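Local coordinates for protein O-ureido-L-serine synthase (Streptomyces lavendulae, PDB 3X44) that uses pyridoxal 5'-phosphate to make O-ureido-L-serine from hydroxyurea and O-acetyl-L-serine, releasing acetate, for D-cycloserine biosynthesis, and also makes L-cysteine from sulfide, at residues G12-I16 against E159-F164; R18-M22 against R253-E258; V51-E55 against A84-R88; L119-N125 against A223-V227; P216-Q220 against M242-A247. The protein carries 1 engineered substitution. The contacts are given in a common frame with arbitrary orientation. Residue numbers count along the deposited sequence, not the author numbering.

Overall arrangement
The five contacts lie in a type II pyridoxal-phosphate fold with a mixed and a parallel sheet. Contacts 1 and 2 adjoin and cross along the chain, before and after strand 16-18, one of the two outermost strands of the mixed sheet within this chain. Their centres are about 20 Å apart. Contacts 2 and 5 share helix 244-257, and contact 5 is nested inside contact 2. Contact 3, beside the parallel sheet, is nested inside contacts 1 and 2. Contacts 4 and 5 touch, with centres about 17 Å apart, and both include residues of the PUS pocket. The centres of contacts 4 and 1 are about 31 Å apart. Contacts 1, 2 and 3 reach a second subunit of the tetramer.

Contact 1: residues G12-I16 against E159-F164; sequences GRTPI and EILADF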
# COMPACT_ATOMS: atom_id res chain seq x y z
N GLY A 12 -8.85 8.67 1.87
CA GLY A 12 -9.23 7.35 2.35
C GLY A 12 -8.02 6.51 2.71
O GLY A 12 -6.91 7.03 2.84
N ARG A 13 -8.25 5.21 2.87
CA ARG A 13 -7.22 4.25 3.22
C ARG A 13 -6.36 4.74 4.38
O ARG A 13 -5.13 4.80 4.29
CB ARG A 13 -6.34 3.97 1.99
CG ARG A 13 -7.06 3.19 0.91
CD ARG A 13 -6.22 3.07 -0.36
NE ARG A 13 -5.54 4.32 -0.69
CZ ARG A 13 -6.04 5.27 -1.47
NH1 ARG A 13 -7.24 5.12 -2.01
NH2 ARG A 13 -5.34 6.38 -1.70
N THR A 14 -7.01 5.09 5.48
CA THR A 14 -6.31 5.58 6.65
C THR A 14 -5.87 4.44 7.57
O THR A 14 -6.54 3.42 7.68
CB THR A 14 -7.18 6.54 7.46
OG1 THR A 14 -8.40 5.88 7.83
CG2 THR A 14 -7.51 7.76 6.63
N PRO A 15 -4.73 4.63 8.24
CA PRO A 15 -4.23 3.59 9.14
C PRO A 15 -5.05 3.40 10.40
O PRO A 15 -5.70 4.33 10.89
CB PRO A 15 -2.80 4.05 9.47
CG PRO A 15 -2.75 5.49 9.16
CD PRO A 15 -3.86 5.81 8.19
N ILE A 16 -5.03 2.18 10.91
CA ILE A 16 -5.69 1.83 12.15
C ILE A 16 -4.50 1.35 12.99
O ILE A 16 -3.75 0.47 12.57
CB ILE A 16 -6.71 0.68 11.98
CG1 ILE A 16 -7.96 1.19 11.26
CG2 ILE A 16 -7.13 0.14 13.36
CD1 ILE A 16 -8.98 0.11 11.01
N GLU A 159 -12.07 -0.73 4.67
CA GLU A 159 -10.73 -0.67 5.27
C GLU A 159 -10.76 -1.35 6.64
O GLU A 159 -9.84 -2.09 7.01
CB GLU A 159 -10.29 0.79 5.42
CG GLU A 159 -10.12 1.53 4.11
CD GLU A 159 -10.23 3.03 4.26
OE1 GLU A 159 -9.87 3.55 5.34
OE2 GLU A 159 -10.69 3.69 3.31
N ILE A 160 -11.82 -1.08 7.39
CA ILE A 160 -11.98 -1.65 8.72
C ILE A 160 -12.11 -3.18 8.64
O ILE A 160 -11.41 -3.90 9.34
CB ILE A 160 -13.23 -1.06 9.43
CG1 ILE A 160 -12.94 0.39 9.85
CG2 ILE A 160 -13.61 -1.92 10.65
CD1 ILE A 160 -14.17 1.17 10.33
N LEU A 161 -12.99 -3.66 7.77
CA LEU A 161 -13.20 -5.09 7.62
C LEU A 161 -11.97 -5.82 7.10
O LEU A 161 -11.68 -6.94 7.53
CB LEU A 161 -14.39 -5.36 6.70
CG LEU A 161 -15.76 -5.02 7.30
CD1 LEU A 161 -16.81 -4.96 6.19
CD2 LEU A 161 -16.12 -6.08 8.34
N ALA A 162 -11.25 -5.19 6.17
CA ALA A 162 -10.05 -5.80 5.60
C ALA A 162 -8.98 -5.94 6.68
O ALA A 162 -8.33 -6.98 6.79
CB ALA A 162 -9.51 -4.95 4.45
N ASP A 163 -8.80 -4.89 7.47
CA ASP A 163 -7.80 -4.90 8.53
C ASP A 163 -8.09 -5.92 9.62
O ASP A 163 -7.18 -6.51 10.19
CB ASP A 163 -7.68 -3.51 9.16
CG ASP A 163 -6.76 -2.59 8.39
OD1 ASP A 163 -6.08 -3.06 7.46
OD2 ASP A 163 -6.72 -1.40 8.72
N PHE A 164 -9.38 -6.14 9.91
CA PHE A 164 -9.76 -7.08 10.95
C PHE A 164 -10.19 -8.45 10.46
O PHE A 164 -10.61 -9.29 11.25
CB PHE A 164 -10.86 -6.47 11.82
CG PHE A 164 -10.35 -5.54 12.88
CD1 PHE A 164 -10.41 -4.16 12.71
CD2 PHE A 164 -9.76 -6.05 14.04
CE1 PHE A 164 -9.89 -3.30 13.68
CE2 PHE A 164 -9.25 -5.20 15.02
CZ PHE A 164 -9.31 -3.82 14.84
O HOH W 1 -7.87 0.65 7.76
O HOH W 2 -4.45 0.10 8.90
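The carboxylate of Glu159 binds two successive backbone amides of the loop 12-16. Arg13 N donates to Glu159 OE2 at 2.9 Å, and Thr14 N donates to Glu159 OE1 at 3.3 Å. This tethers helix 147-164 to the loop just before strand 16-18. Arg13 sits at positive phi and psi, and its CA-to-CB bond points away from the helix. Glu159 OE1 also makes salt bridges to Lys32 and Arg45.

Two waters bridge the other end. Water 1 links Thr14 O (3.1 Å) to Asp163 OD2 (2.5 Å). Water 2 accepts from Ile16 N at 3.0 Å and donates to Asp163 OD2 at 2.7 Å.

The apolar part centres on Ile16, whose CA-to-CB bond points toward the helix. Its CD1 lies 4.1 Å from Ile160 CG1, and its CG2 is 4.4 Å from Phe164 CE1. Ile16 CD1 also makes a van der Waals contact with a polar atom, Asp163 OD2, at 3.6 Å. Leu3 of a second subunit covers Ile16, Asp163 and Phe164.

These residues join the helix to the edge of the mixed sheet: Ile16, Ile160 and Phe164 all pack on strand 285-290, and Phe164 meets Tyr30 of strand 28-33 edge-to-face.

Contact 2: residues R18-M22 against R253-E258; sequences RLQRM and RLAAEE
Segment 18-22 leaves strand 16-18 and turns around the carboxylate of Glu258. Arg18 and Leu19 are extended. Gln20, Arg21 and Met22 have psi between about -30° and -10°, so their amides turn inward. Leu19 CA lies 6.6 Å from Glu258 CA, and Arg21 CA lies 7.1 Å from Glu257 CA. Segment 253-257 is the end of helix 244-257, and Glu258 follows it at phi/psi -133/-8. Glu258 has chi1 and chi2 both m, which folds its carboxylate back to the turn. Gln20 N donates to Glu258 OE1 at 2.7 Å. Arg21 N and Met22 N both donate to Glu258 OE2, at 2.7 and 2.8 Å. A buried carboxylate thus joins a helix end to the loop leaving an outermost strand of the mixed sheet within this chain. Arg21 (p, t, p) sends NH1 to Glu257 O at 2.7 Å, and NH1 also bonds Ala84 O of a second subunit. Met22 (m, t, p) points toward the helix. Its SD lies 3.9 Å from Leu254 CD2, and its CE sits over one face of the Arg253 guanidinium. Arg253 (m, t, p) forms a salt bridge with Glu257 (m, t): NE to OE2 and NH2 to OE1, each 2.8 Å. Leu19 (m, t) places CD2 3.8 Å from Leu254 CD2.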
# COMPACT_ATOMS: atom_id res chain seq x y z
N ARG A 18 -2.86 0.38 17.08
CA ARG A 18 -3.16 -0.05 18.43
C ARG A 18 -2.65 0.94 19.46
O ARG A 18 -1.56 1.50 19.30
CB ARG A 18 -2.52 -1.42 18.66
CG ARG A 18 -2.85 -2.09 19.98
CD ARG A 18 -2.29 -3.50 20.00
NE ARG A 18 -2.48 -4.16 21.29
CZ ARG A 18 -1.82 -3.84 22.40
NH1 ARG A 18 -0.92 -2.86 22.38
NH2 ARG A 18 -2.06 -4.49 23.53
N LEU A 19 -3.43 1.18 20.51
CA LEU A 19 -2.97 2.06 21.58
C LEU A 19 -2.01 1.18 22.39
O LEU A 19 -2.32 0.02 22.69
CB LEU A 19 -4.14 2.54 22.44
CG LEU A 19 -5.14 3.49 21.75
CD1 LEU A 19 -6.03 4.18 22.79
CD2 LEU A 19 -4.37 4.54 20.95
N GLN A 20 -0.86 1.73 22.74
CA GLN A 20 0.16 0.98 23.46
C GLN A 20 0.11 0.99 24.99
O GLN A 20 0.54 0.02 25.62
CB GLN A 20 1.54 1.44 23.00
CG GLN A 20 1.89 0.98 21.60
CD GLN A 20 2.32 -0.47 21.56
OE1 GLN A 20 1.64 -1.35 22.09
NE2 GLN A 20 3.45 -0.73 20.92
N ARG A 21 -0.40 2.06 25.59
CA ARG A 21 -0.46 2.10 27.05
C ARG A 21 -1.75 2.61 27.68
O ARG A 21 -1.96 2.43 28.87
CB ARG A 21 0.72 2.91 27.59
CG ARG A 21 0.99 4.22 26.87
CD ARG A 21 2.25 4.90 27.39
NE ARG A 21 3.47 4.21 26.95
CZ ARG A 21 3.99 4.30 25.73
NH1 ARG A 21 3.40 5.06 24.81
NH2 ARG A 21 5.10 3.64 25.42
N MET A 22 -2.63 3.22 26.89
CA MET A 22 -3.87 3.76 27.45
C MET A 22 -4.96 2.74 27.73
O MET A 22 -5.82 2.97 28.59
CB MET A 22 -4.41 4.85 26.52
CG MET A 22 -3.76 6.20 26.71
SD MET A 22 -4.37 7.39 25.52
CE MET A 22 -6.01 7.72 26.16
N ARG A 253 -4.45 12.99 26.66
CA ARG A 253 -3.77 11.74 27.01
C ARG A 253 -3.24 11.01 25.79
O ARG A 253 -2.17 10.40 25.82
CB ARG A 253 -4.73 10.83 27.80
CG ARG A 253 -4.99 11.27 29.25
CD ARG A 253 -5.61 10.13 30.07
NE ARG A 253 -4.76 8.94 30.07
CZ ARG A 253 -5.16 7.72 30.39
NH1 ARG A 253 -6.42 7.50 30.75
NH2 ARG A 253 -4.31 6.71 30.34
N LEU A 254 -4.01 11.05 24.71
CA LEU A 254 -3.61 10.38 23.48
C LEU A 254 -2.31 10.95 22.94
O LEU A 254 -1.37 10.21 22.65
CB LEU A 254 -4.71 10.51 22.42
CG LEU A 254 -5.80 9.45 22.48
CD1 LEU A 254 -7.05 9.95 21.77
CD2 LEU A 254 -5.28 8.17 21.82
N ALA A 255 -2.27 12.27 22.81
CA ALA A 255 -1.09 12.95 22.30
C ALA A 255 0.13 12.79 23.20
O ALA A 255 1.24 12.57 22.72
CB ALA A 255 -1.39 14.43 22.09
N ALA A 256 -0.06 12.87 24.52
CA ALA A 256 1.05 12.76 25.46
C ALA A 256 1.44 11.34 25.89
O ALA A 256 2.57 11.11 26.34
CB ALA A 256 0.75 13.61 26.70
N GLU A 257 0.52 10.39 25.73
CA GLU A 257 0.80 9.01 26.13
C GLU A 257 0.93 8.03 24.97
O GLU A 257 1.42 6.92 25.14
CB GLU A 257 -0.30 8.53 27.09
CG GLU A 257 -0.30 9.25 28.42
CD GLU A 257 -1.49 8.90 29.28
OE1 GLU A 257 -1.87 7.71 29.33
OE2 GLU A 257 -2.06 9.81 29.91
N GLU A 258 0.51 8.45 23.78
CA GLU A 258 0.59 7.57 22.63
C GLU A 258 1.18 8.26 21.40
O GLU A 258 1.46 7.62 20.40
CB GLU A 258 -0.80 7.02 22.30
CG GLU A 258 -1.48 6.33 23.48
CD GLU A 258 -1.12 4.86 23.58
OE1 GLU A 258 -0.35 4.37 22.71
OE2 GLU A 258 -1.58 4.20 24.53

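Contact 3: residues V51-E55 against A84-R88; sequences VLDAE and ARGYR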
# COMPACT_ATOMS: atom_id res chain seq x y z
N VAL A 51 -19.34 15.51 -4.33
CA VAL A 51 -18.92 16.20 -5.54
C VAL A 51 -18.90 15.25 -6.75
O VAL A 51 -19.42 15.58 -7.82
CB VAL A 51 -17.51 16.82 -5.35
CG1 VAL A 51 -16.90 17.19 -6.69
CG2 VAL A 51 -17.63 18.04 -4.46
N LEU A 52 -18.30 14.07 -6.58
CA LEU A 52 -18.24 13.09 -7.65
C LEU A 52 -19.66 12.66 -8.07
O LEU A 52 -19.96 12.56 -9.25
CB LEU A 52 -17.46 11.85 -7.21
CG LEU A 52 -15.95 12.01 -6.98
CD1 LEU A 52 -15.37 10.66 -6.60
CD2 LEU A 52 -15.27 12.56 -8.22
N ASP A 53 -20.51 12.43 -7.08
CA ASP A 53 -21.89 12.02 -7.32
C ASP A 53 -22.63 13.11 -8.09
O ASP A 53 -23.35 12.82 -9.05
CB ASP A 53 -22.59 11.78 -5.98
CG ASP A 53 -24.09 11.55 -6.13
OD1 ASP A 53 -24.47 10.43 -6.52
OD2 ASP A 53 -24.87 12.48 -5.86
N ALA A 54 -22.44 14.35 -7.66
CA ALA A 54 -23.09 15.50 -8.30
C ALA A 54 -22.62 15.62 -9.75
O ALA A 54 -23.42 15.94 -10.63
CB ALA A 54 -22.77 16.78 -7.54
N GLU A 55 -21.33 15.38 -9.98
CA GLU A 55 -20.77 15.46 -11.33
C GLU A 55 -21.40 14.40 -12.23
O GLU A 55 -21.78 14.69 -13.36
CB GLU A 55 -19.25 15.26 -11.30
CG GLU A 55 -18.48 16.29 -10.50
CD GLU A 55 -16.99 16.06 -10.53
OE1 GLU A 55 -16.22 17.03 -10.35
OE2 GLU A 55 -16.58 14.90 -10.75
N ALA A 84 -9.19 21.84 -5.86
CA ALA A 84 -8.54 20.86 -6.72
C ALA A 84 -9.29 20.59 -8.02
O ALA A 84 -8.68 20.41 -9.08
CB ALA A 84 -8.36 19.55 -5.96
N ARG A 85 -10.61 20.59 -7.95
CA ARG A 85 -11.42 20.28 -9.11
C ARG A 85 -11.96 21.45 -9.94
O ARG A 85 -12.63 21.24 -10.95
CB ARG A 85 -12.57 19.36 -8.69
CG ARG A 85 -12.09 17.96 -8.35
CD ARG A 85 -13.24 17.03 -7.98
NE ARG A 85 -13.83 16.38 -9.15
CZ ARG A 85 -13.28 15.38 -9.83
NH1 ARG A 85 -12.10 14.88 -9.45
NH2 ARG A 85 -13.90 14.87 -10.88
N GLY A 86 -11.65 22.68 -9.52
CA GLY A 86 -12.11 23.84 -10.26
C GLY A 86 -13.50 24.34 -9.91
O GLY A 86 -14.26 24.73 -10.80
N TYR A 87 -13.84 24.34 -8.63
CA TYR A 87 -15.14 24.82 -8.18
C TYR A 87 -14.98 25.98 -7.21
O TYR A 87 -13.87 26.30 -6.76
CB TYR A 87 -15.91 23.69 -7.48
CG TYR A 87 -16.31 22.56 -8.39
CD1 TYR A 87 -17.15 22.78 -9.48
CD2 TYR A 87 -15.82 21.27 -8.18
CE1 TYR A 87 -17.50 21.73 -10.34
CE2 TYR A 87 -16.17 20.22 -9.03
CZ TYR A 87 -17.00 20.46 -10.11
OH TYR A 87 -17.34 19.44 -10.96
N ARG A 88 -16.10 26.63 -6.91
CA ARG A 88 -16.13 27.73 -5.96
C ARG A 88 -16.88 27.16 -4.77
O ARG A 88 -17.81 26.37 -4.95
CB ARG A 88 -16.90 28.93 -6.55
CG ARG A 88 -16.07 29.79 -7.51
CD ARG A 88 -16.92 30.30 -8.68
NE ARG A 88 -16.18 31.23 -9.53
CZ ARG A 88 -16.64 31.73 -10.68
NH1 ARG A 88 -17.85 31.39 -11.12
NH2 ARG A 88 -15.90 32.57 -11.38
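Arg85 lays its guanidinium against Leu52, with Leu52 CD2 over one face and 3.8 Å from Arg85 NH2. The edge of the same group faces Glu55. Arg85 NE donates to Glu55 OE1 at 2.8 Å, and Arg85 NH2 donates to Glu55 OE2 at 2.7 Å. This is a two-point salt bridge. Tyr87 OH adds a hydrogen bond of 2.7 Å to Glu55 OE1, so that oxygen takes two donors. Val51 lies one helical turn before Glu55 and points the same way. Its CG1 is 3.9 Å from both Arg85 CD and Tyr87 CE2, giving the polar group an apolar base. Gly86, the first residue after helix 73-85, has positive phi (86°). The chain can then turn so that Arg85 and Tyr87 both meet Glu55. Leu52 also packs on Gly166 of a third subunit. The salt bridge joins helix 43-56 to the helix-to-strand turn of a beta-alpha-beta unit, formed by strand 65-70, helix 73-85 and the parallel neighbour strand 88-94.

Contact 4: residues L119-N125 against A223-V227; sequences LGSKGGN and APNFV. With PUS ((E)-O-(carbamoylamino)-N-({3-hydroxy-2-methyl-5-[(phosphonooxy)methyl]pyridin-4-yl}methylidene)-L-serine), chain C.
This contact forms part of the ligand pocket, where the start of helix 120-135 meets the loop 223-227 beside the O-ureido-L-serine adduct of pyridoxal phosphate (PUS). Ser121 and Pro224 both belong to the pocket. Ser121 OG donates to PUS OZ1 at 2.6 Å, and Pro224 CB lies 3.3 Å from the same oxygen. They therefore meet the carbamoyl end of the bound product. Thr70, Thr178 and Ser265 are among the other residues hydrogen-bonded to PUS.

Gly120 has phi/psi 68/180, and Ser121 to Asn125 have helical phi/psi. The loop is irregular, and Asn225 (-84/47) is the centre of an inverse gamma turn. The CA atoms of Gly120 and Asn225 are 5.7 Å apart, and those of Ser121 and Pro224 are 5.5 Å apart. The CA-to-CB bond of Asn225 points toward 119-125, and with chi1 p (50°) its amide reaches two backbone groups. Its ND2 donates to Leu119 O at 2.9 Å, and its OD1 accepts from Lys122 N at 2.9 Å. A CB on Gly120 would lie only 2.2 Å from Asn225 ND2, so glycine leaves room for this amide.

Phe226 (chi1 p, chi2 -102°) turns its ring edge to the backbone, with CE1 3.7 Å from Ser121 C. Its ring also meets Phe143 edge-to-face. Phe226 CZ lies 3.4 Å from Asn125 ND2. Water 3 bridges Lys122 NZ (2.5 Å) and Asn225 O (2.9 Å).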
# COMPACT_ATOMS: atom_id res chain seq x y z
N LEU A 119 -27.73 28.93 17.25
CA LEU A 119 -28.83 28.50 16.39
C LEU A 119 -28.66 27.05 15.89
O LEU A 119 -29.59 26.45 15.35
CB LEU A 119 -28.96 29.42 15.17
CG LEU A 119 -29.39 30.87 15.41
CD1 LEU A 119 -29.31 31.62 14.09
CD2 LEU A 119 -30.80 30.93 15.98
N GLY A 120 -27.46 26.50 16.08
CA GLY A 120 -27.19 25.14 15.65
C GLY A 120 -27.18 24.99 14.14
O GLY A 120 -27.40 25.96 13.40
N SER A 121 -26.94 23.77 13.67
CA SER A 121 -26.90 23.50 12.24
C SER A 121 -28.28 23.64 11.62
O SER A 121 -28.42 23.75 10.41
CB SER A 121 -26.35 22.10 11.99
OG SER A 121 -24.98 22.04 12.32
N LYS A 122 -29.32 23.63 12.44
CA LYS A 122 -30.65 23.78 11.91
C LYS A 122 -30.72 25.17 11.31
O LYS A 122 -31.17 25.36 10.18
CB LYS A 122 -31.70 23.61 13.01
CG LYS A 122 -33.13 23.53 12.46
CD LYS A 122 -34.16 23.40 13.58
CE LYS A 122 -34.02 22.08 14.32
NZ LYS A 122 -35.34 21.54 14.77
N GLY A 123 -30.23 26.15 12.07
CA GLY A 123 -30.23 27.53 11.61
C GLY A 123 -29.31 27.71 10.41
O GLY A 123 -29.62 28.44 9.48
N GLY A 124 -28.16 27.04 10.44
CA GLY A 124 -27.21 27.15 9.35
C GLY A 124 -27.72 26.60 8.03
O GLY A 124 -27.44 27.16 6.97
N ASN A 125 -28.46 25.50 8.09
CA ASN A 125 -28.98 24.88 6.88
C ASN A 125 -29.98 25.79 6.18
O ASN A 125 -30.05 25.84 4.95
CB ASN A 125 -29.66 23.55 7.21
CG ASN A 125 -28.67 22.45 7.49
OD1 ASN A 125 -27.48 22.57 7.17
ND2 ASN A 125 -29.14 21.37 8.10
N ALA A 223 -23.21 16.15 17.17
CA ALA A 223 -24.56 16.51 17.55
C ALA A 223 -25.22 17.78 17.05
O ALA A 223 -25.23 18.80 17.74
CB ALA A 223 -24.64 16.47 19.07
N PRO A 224 -25.77 17.74 15.82
CA PRO A 224 -26.45 18.92 15.28
C PRO A 224 -27.79 18.97 16.04
O PRO A 224 -28.19 17.98 16.66
CB PRO A 224 -26.63 18.58 13.81
CG PRO A 224 -26.74 17.08 13.80
CD PRO A 224 -25.75 16.63 14.86
N ASN A 225 -28.50 20.10 16.00
CA ASN A 225 -29.76 20.19 16.74
C ASN A 225 -30.99 19.64 16.01
O ASN A 225 -32.04 20.27 15.98
CB ASN A 225 -30.02 21.63 17.19
CG ASN A 225 -29.89 22.64 16.07
OD1 ASN A 225 -29.30 22.36 15.03
ND2 ASN A 225 -30.43 23.84 16.29
N PHE A 226 -30.83 18.44 15.45
CA PHE A 226 -31.90 17.74 14.75
C PHE A 226 -31.40 16.34 14.42
O PHE A 226 -30.19 16.07 14.51
CB PHE A 226 -32.31 18.48 13.46
CG PHE A 226 -31.17 18.72 12.49
CD1 PHE A 226 -30.56 19.97 12.41
CD2 PHE A 226 -30.71 17.69 11.67
CE1 PHE A 226 -29.50 20.20 11.51
CE2 PHE A 226 -29.65 17.91 10.78
CZ PHE A 226 -29.05 19.17 10.70
N VAL A 227 -32.31 15.43 14.07
CA VAL A 227 -31.91 14.07 13.71
C VAL A 227 -31.72 14.05 12.19
O VAL A 227 -32.68 14.25 11.43
CB VAL A 227 -32.98 13.03 14.11
CG1 VAL A 227 -32.52 11.63 13.73
CG2 VAL A 227 -33.26 13.12 15.60
N PUS C . -18.40 17.11 10.71
CA PUS C . -19.41 17.65 9.71
CB PUS C . -20.85 17.72 10.33
OG PUS C . -20.84 18.61 11.54
ND PUS C . -22.11 19.28 11.69
CE PUS C . -22.81 19.14 12.84
NZ2 PUS C . -22.55 18.11 13.66
OZ1 PUS C . -23.65 19.93 13.13
C PUS C . -18.96 19.06 9.26
O PUS C . -17.81 19.38 9.39
OT PUS C . -19.77 19.83 8.80
C2 PUS C . -15.55 15.60 13.77
C3 PUS C . -16.38 16.10 12.66
C4 PUS C . -17.58 15.35 12.28
C5 PUS C . -17.90 14.11 13.00
C6 PUS C . -17.00 13.69 14.09
C2A PUS C . -14.33 16.37 14.22
C4A PUS C . -18.57 15.91 11.28
C5A PUS C . -19.12 13.28 12.65
N1 PUS C . -15.89 14.44 14.43
O3 PUS C . -16.00 17.19 11.97
O1P PUS C . -20.74 13.44 10.07
O2P PUS C . -19.93 11.26 9.66
O3P PUS C . -21.17 11.70 11.63
O4P PUS C . -18.92 12.57 11.39
P PUS C . -20.20 12.25 10.69
O HOH W 3 -34.87 19.75 16.46

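Contact 5: residues P216-Q220 against M242-A247; sequences PHQIQ and MDEVTA
Glu244, in the first turn of helix 244-257, reaches out of the helix to bind both the backbone and the side chain of Gln218. Its chi1 is p (56°) and its chi2 is t. Glu244 OE2 accepts from Gln218 N at 2.7 Å, and Glu244 OE1 accepts from Gln218 NE2 at 3.1 Å. Gln218 is m, t with chi3 at 76°. Glu244 thus fixes the irregular loop 216-220, whose Gln220 lines the ligand pocket and touches PUS, to the N-terminal turn of the helix. His217 (p) takes a hydrogen bond on ND1 from Ile219 N at 3.1 Å. Ile219 (-92/69) is the centre of an inverse gamma turn, and its CA lies 5.9 Å from Glu244 CA. Ile219 (m, t) sets CG1 3.7 Å from Glu244 CB and CD1 4.3 Å from Ala247 CB. Asp243 (p) is the N-cap: OD2 accepts from Thr246 N at 2.8 Å, and OD1 from Thr246 OG1 at a very short 2.5 Å. Ile219 also packs on Pro203 of strand 197-203 and Ile264 of helix 264-278, while Met242 ends strand 238-242, an outermost strand of the mixed sheet within this chain.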
# COMPACT_ATOMS: atom_id res chain seq x y z
N PRO A 216 -25.61 24.20 22.79
CA PRO A 216 -24.30 24.37 22.15
C PRO A 216 -23.30 23.61 23.04
O PRO A 216 -23.41 23.66 24.26
CB PRO A 216 -24.08 25.88 22.18
CG PRO A 216 -25.45 26.46 22.24
CD PRO A 216 -26.29 25.48 23.03
N HIS A 217 -22.36 22.90 22.43
CA HIS A 217 -21.39 22.13 23.20
C HIS A 217 -19.99 22.27 22.62
O HIS A 217 -19.81 22.85 21.54
CB HIS A 217 -21.79 20.65 23.22
CG HIS A 217 -21.88 20.05 21.85
ND1 HIS A 217 -20.82 19.38 21.27
CD2 HIS A 217 -22.86 20.08 20.93
CE1 HIS A 217 -21.15 19.03 20.04
NE2 HIS A 217 -22.38 19.44 19.81
N GLN A 218 -19.00 21.72 23.32
CA GLN A 218 -17.61 21.84 22.89
C GLN A 218 -17.01 20.69 22.07
O GLN A 218 -15.84 20.75 21.70
CB GLN A 218 -16.74 22.11 24.10
CG GLN A 218 -17.24 23.29 24.91
CD GLN A 218 -16.18 23.89 25.80
OE1 GLN A 218 -15.29 24.60 25.34
NE2 GLN A 218 -16.27 23.60 27.09
N ILE A 219 -17.79 19.65 21.79
CA ILE A 219 -17.22 18.56 21.00
C ILE A 219 -17.50 18.83 19.53
O ILE A 219 -18.28 18.14 18.88
CB ILE A 219 -17.76 17.18 21.42
CG1 ILE A 219 -17.67 17.03 22.94
CG2 ILE A 219 -16.91 16.10 20.80
CD1 ILE A 219 -18.19 15.70 23.47
N GLN A 220 -16.83 19.87 19.02
CA GLN A 220 -16.96 20.33 17.65
C GLN A 220 -17.07 19.23 16.61
O GLN A 220 -16.23 18.33 16.54
CB GLN A 220 -15.80 21.27 17.32
CG GLN A 220 -15.53 22.31 18.41
CD GLN A 220 -14.93 23.61 17.88
OE1 GLN A 220 -14.95 23.88 16.69
NE2 GLN A 220 -14.39 24.41 18.79
N MET A 242 -21.09 10.98 26.49
CA MET A 242 -19.72 11.28 26.89
C MET A 242 -19.66 12.79 27.10
O MET A 242 -20.11 13.56 26.25
CB MET A 242 -18.73 10.85 25.80
CG MET A 242 -17.29 11.29 26.05
SD MET A 242 -16.65 10.78 27.67
CE MET A 242 -16.74 8.99 27.52
N ASP A 243 -19.11 13.21 28.23
CA ASP A 243 -19.02 14.63 28.53
C ASP A 243 -17.80 15.23 27.83
O ASP A 243 -16.76 14.58 27.69
CB ASP A 243 -18.95 14.85 30.04
CG ASP A 243 -17.65 14.37 30.64
OD1 ASP A 243 -17.55 13.15 30.90
OD2 ASP A 243 -16.74 15.20 30.83
N GLU A 244 -17.93 16.48 27.41
CA GLU A 244 -16.87 17.16 26.69
C GLU A 244 -15.53 17.25 27.41
O GLU A 244 -14.49 17.13 26.77
CB GLU A 244 -17.33 18.56 26.27
CG GLU A 244 -17.82 19.45 27.40
CD GLU A 244 -18.59 20.64 26.89
OE1 GLU A 244 -18.62 21.68 27.58
OE2 GLU A 244 -19.16 20.55 25.78
N VAL A 245 -15.55 17.47 28.72
CA VAL A 245 -14.31 17.58 29.48
C VAL A 245 -13.53 16.26 29.44
O VAL A 245 -12.33 16.25 29.17
CB VAL A 245 -14.59 17.96 30.95
CG1 VAL A 245 -13.27 18.21 31.69
CG2 VAL A 245 -15.44 19.21 31.00
N THR A 246 -14.22 15.16 29.71
CA THR A 246 -13.57 13.86 29.68
C THR A 246 -12.95 13.64 28.29
O THR A 246 -11.84 13.13 28.16
CB THR A 246 -14.57 12.72 29.94
OG1 THR A 246 -15.12 12.86 31.25
CG2 THR A 246 -13.88 11.38 29.82
N ALA A 247 -13.69 14.04 27.26
CA ALA A 247 -13.24 13.89 25.88
C ALA A 247 -11.96 14.69 25.65
O ALA A 247 -11.00 14.20 25.06
CB ALA A 247 -14.33 14.36 24.92